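UDP-N-acetylglucosamine 2-epimerase (Methanocaldococcus jannaschii, PDB 4NES) probably catalyses the reversible epimerization at C-2 of UDP-N-acetylglucosamine to UDP-N-acetylmannosamine, the activated donor of ManNAc residues. Local coordinates at residues K234-I240 with K262-P268. Sequence-based numbering, arbitrary orientation.
Sequences KAIIFSI and KIKIIEP. With UDP (uridine-5'-diphosphate), chain C.
I240 and I265 meet where two parallel strands, 235-239 and 263-266, run into the nucleotide site, and packing is tight here: I240 CG2 lies 3.6 Å from I265 CG2. With CG1 of I240 anti to the backbone N (chi1 -177°), CG2 falls between N and the carbonyl carbon and points at the neighbouring strand, while I240 CB stands over the centre of one face of the F238 ring. On the face carrying I237 and S239, I266 reaches over with CD1 4.0 Å from I237 CG2.

Backbone bonds zip the pair in parallel register. I236 gives its N-H to K262 O, and its carbonyl accepts that of K264, with K264 N 2.8 Å from I236 O; F238 repeats the pattern with K264 O and I266 N, and I240 N closes on I266 O. Alongside the last rung, S239 OG donates to UDP O4 at 2.8 Å, and P268 CA approaches the same uracil oxygen, as expected at the carboxyl ends of strands in a GT-B domain.

The side chain of K264 leads away to solvent, though two bonds hold its backbone. At the far end side chains are looser, while the I236 N to K262 O bond stays straight: the bent chain of K262 brings CE no nearer than 3.9 Å to K234 O, and K234 NZ turns instead to a salt bridge with E282. Strand 263-266 forms one edge of the sheet; strand 201-205 flanks 235-239 on its other side, and helices 215-232 and 254-259 pack over the face bearing I236, F238, I263 and I265.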
loop_
_atom_site.group_PDB
_atom_site.type_symbol
_atom_site.label_atom_id
_atom_site.label_comp_id
_atom_site.label_asym_id
_atom_site.label_seq_id
_atom_site.Cartn_x
_atom_site.Cartn_y
_atom_site.Cartn_z
ATOM N N LYS A 234 -40.661 -2.344 -19.007
ATOM C CA LYS A 234 -39.884 -1.119 -18.929
ATOM C C LYS A 234 -38.728 -1.108 -19.915
ATOM O O LYS A 234 -38.053 -2.121 -20.106
ATOM C CB LYS A 234 -39.338 -0.951 -17.512
ATOM C CG LYS A 234 -39.558 0.428 -16.946
ATOM C CD LYS A 234 -41.033 0.777 -16.906
ATOM C CE LYS A 234 -41.618 0.661 -15.514
ATOM N NZ LYS A 234 -42.743 1.624 -15.335
ATOM N N ALA A 235 -38.503 0.040 -20.545
ATOM C CA ALA A 235 -37.344 0.208 -21.410
ATOM C C ALA A 235 -36.114 0.478 -20.554
ATOM O O ALA A 235 -36.206 1.129 -19.511
ATOM C CB ALA A 235 -37.560 1.335 -22.390
ATOM N N ILE A 236 -34.967 -0.025 -21.002
ATOM C CA ILE A 236 -33.704 0.175 -20.307
ATOM C C ILE A 236 -32.764 0.950 -21.219
ATOM O O ILE A 236 -32.643 0.627 -22.405
ATOM C CB ILE A 236 -33.027 -1.172 -20.006
ATOM C CG1 ILE A 236 -34.005 -2.149 -19.339
ATOM C CG2 ILE A 236 -31.778 -0.978 -19.169
ATOM C CD1 ILE A 236 -34.449 -1.739 -17.953
ATOM N N ILE A 237 -32.119 1.978 -20.679
ATOM C CA ILE A 237 -31.021 2.645 -21.371
ATOM C C ILE A 237 -29.725 2.226 -20.685
ATOM O O ILE A 237 -29.557 2.445 -19.484
ATOM C CB ILE A 237 -31.168 4.176 -21.342
ATOM C CG1 ILE A 237 -32.459 4.590 -22.052
ATOM C CG2 ILE A 237 -29.967 4.845 -22.003
ATOM C CD1 ILE A 237 -32.742 6.086 -22.018
ATOM N N PHE A 238 -28.823 1.615 -21.444
ATOM C CA PHE A 238 -27.600 1.027 -20.898
ATOM C C PHE A 238 -26.399 1.762 -21.481
ATOM O O PHE A 238 -26.082 1.606 -22.663
ATOM C CB PHE A 238 -27.577 -0.464 -21.281
ATOM C CG PHE A 238 -26.397 -1.259 -20.742
ATOM C CD1 PHE A 238 -25.595 -0.791 -19.714
ATOM C CD2 PHE A 238 -26.119 -2.513 -21.282
ATOM C CE1 PHE A 238 -24.526 -1.547 -19.248
ATOM C CE2 PHE A 238 -25.056 -3.273 -20.822
ATOM C CZ PHE A 238 -24.259 -2.793 -19.799
ATOM N N SER A 239 -25.748 2.588 -20.664
ATOM C CA SER A 239 -24.470 3.189 -21.052
ATOM C C SER A 239 -23.383 2.174 -20.737
ATOM O O SER A 239 -23.168 1.847 -19.568
ATOM C CB SER A 239 -24.208 4.482 -20.281
ATOM O OG SER A 239 -22.883 4.934 -20.512
ATOM N N ILE A 240 -22.702 1.676 -21.769
ATOM C CA ILE A 240 -21.829 0.512 -21.614
ATOM C C ILE A 240 -20.335 0.867 -21.562
ATOM O O ILE A 240 -19.748 1.342 -22.537
ATOM C CB ILE A 240 -22.127 -0.550 -22.702
ATOM C CG1 ILE A 240 -21.262 -1.796 -22.507
ATOM C CG2 ILE A 240 -21.967 0.037 -24.095
ATOM C CD1 ILE A 240 -21.652 -2.905 -23.462
ATOM N N LYS A 262 -36.021 -3.846 -26.127
ATOM C CA LYS A 262 -36.356 -2.971 -25.005
ATOM C C LYS A 262 -35.109 -2.410 -24.324
ATOM O O LYS A 262 -35.212 -1.631 -23.376
ATOM C CB LYS A 262 -37.231 -3.696 -23.986
ATOM C CG LYS A 262 -38.596 -4.093 -24.526
ATOM C CD LYS A 262 -39.455 -2.874 -24.826
ATOM C CE LYS A 262 -39.829 -2.134 -23.551
ATOM N NZ LYS A 262 -41.200 -1.561 -23.622
ATOM N N ILE A 263 -33.935 -2.813 -24.797
ATOM C CA ILE A 263 -32.685 -2.264 -24.274
ATOM C C ILE A 263 -32.046 -1.350 -25.307
ATOM O O ILE A 263 -31.764 -1.777 -26.429
ATOM C CB ILE A 263 -31.664 -3.356 -23.907
ATOM C CG1 ILE A 263 -32.259 -4.332 -22.888
ATOM C CG2 ILE A 263 -30.389 -2.715 -23.368
ATOM C CD1 ILE A 263 -31.318 -5.469 -22.481
ATOM N N LYS A 264 -31.817 -0.094 -24.934
ATOM C CA LYS A 264 -31.065 0.804 -25.798
ATOM C C LYS A 264 -29.638 0.911 -25.284
ATOM O O LYS A 264 -29.394 1.450 -24.204
ATOM C CB LYS A 264 -31.711 2.188 -25.872
ATOM C CG LYS A 264 -30.948 3.166 -26.772
ATOM C CD LYS A 264 -31.885 4.043 -27.589
ATOM C CE LYS A 264 -31.116 5.049 -28.433
ATOM N NZ LYS A 264 -30.252 4.406 -29.463
ATOM N N ILE A 265 -28.697 0.372 -26.053
ATOM C CA ILE A 265 -27.293 0.416 -25.685
ATOM C C ILE A 265 -26.674 1.668 -26.262
ATOM O O ILE A 265 -26.787 1.935 -27.463
ATOM C CB ILE A 265 -26.524 -0.803 -26.217
ATOM C CG1 ILE A 265 -27.200 -2.101 -25.762
ATOM C CG2 ILE A 265 -25.077 -0.760 -25.750
ATOM C CD1 ILE A 265 -26.502 -3.362 -26.260
ATOM N N ILE A 266 -26.031 2.449 -25.405
ATOM C CA ILE A 266 -25.331 3.646 -25.857
ATOM C C ILE A 266 -23.880 3.599 -25.403
ATOM O O ILE A 266 -23.564 3.038 -24.346
ATOM C CB ILE A 266 -26.038 4.959 -25.397
ATOM C CG1 ILE A 266 -25.976 5.124 -23.878
ATOM C CG2 ILE A 266 -27.485 4.984 -25.883
ATOM C CD1 ILE A 266 -26.561 6.448 -23.393
ATOM N N GLU A 267 -22.996 4.146 -26.227
ATOM C CA GLU A 267 -21.606 4.333 -25.847
ATOM C C GLU A 267 -21.572 5.326 -24.693
ATOM O O GLU A 267 -22.501 6.137 -24.539
ATOM C CB GLU A 267 -20.808 4.905 -27.018
ATOM C CG GLU A 267 -20.859 4.095 -28.294
ATOM C CD GLU A 267 -20.121 4.789 -29.430
ATOM O OE1 GLU A 267 -18.893 4.991 -29.307
ATOM O OE2 GLU A 267 -20.774 5.141 -30.436
ATOM N N PRO A 268 -20.505 5.282 -23.881
ATOM C CA PRO A 268 -20.344 6.235 -22.781
ATOM C C PRO A 268 -20.540 7.674 -23.260
ATOM O O PRO A 268 -20.042 8.050 -24.330
ATOM C CB PRO A 268 -18.901 5.998 -22.334
ATOM C CG PRO A 268 -18.680 4.546 -22.607
ATOM C CD PRO A 268 -19.417 4.283 -23.903
HETATM N N1 UDP C . -20.750 9.007 -16.103
HETATM C C2 UDP C . -20.755 9.760 -17.228
HETATM N N3 UDP C . -21.156 9.215 -18.397
HETATM C C4 UDP C . -21.556 7.928 -18.497
HETATM C C5 UDP C . -21.561 7.117 -17.354
HETATM C C6 UDP C . -21.135 7.699 -16.155
HETATM O O2 UDP C . -20.398 10.940 -17.192
HETATM O O4 UDP C . -21.951 7.415 -19.729
HETATM C "C1'" UDP C . -20.279 9.529 -14.808
HETATM C "C2'" UDP C . -21.193 9.528 -13.699
HETATM O "O2'" UDP C . -22.080 10.621 -13.786
HETATM C "C3'" UDP C . -20.303 9.550 -12.530
HETATM C "C4'" UDP C . -19.096 8.881 -12.993
HETATM O "O4'" UDP C . -19.247 8.647 -14.371
HETATM O "O3'" UDP C . -19.976 10.837 -12.085
HETATM C "C5'" UDP C . -18.862 7.553 -12.355
HETATM O "O5'" UDP C . -17.761 6.884 -12.918
HETATM P PA UDP C . -17.686 5.305 -13.028
HETATM O O1A UDP C . -16.993 4.962 -14.329
HETATM O O2A UDP C . -19.084 4.732 -12.945
HETATM O O3A UDP C . -16.757 4.775 -11.868
HETATM P PB UDP C . -16.925 4.592 -10.320
HETATM O O1B UDP C . -17.688 5.771 -9.736
HETATM O O2B UDP C . -17.616 3.278 -10.059
HETATM O O3B UDP C . -15.497 4.548 -9.850
#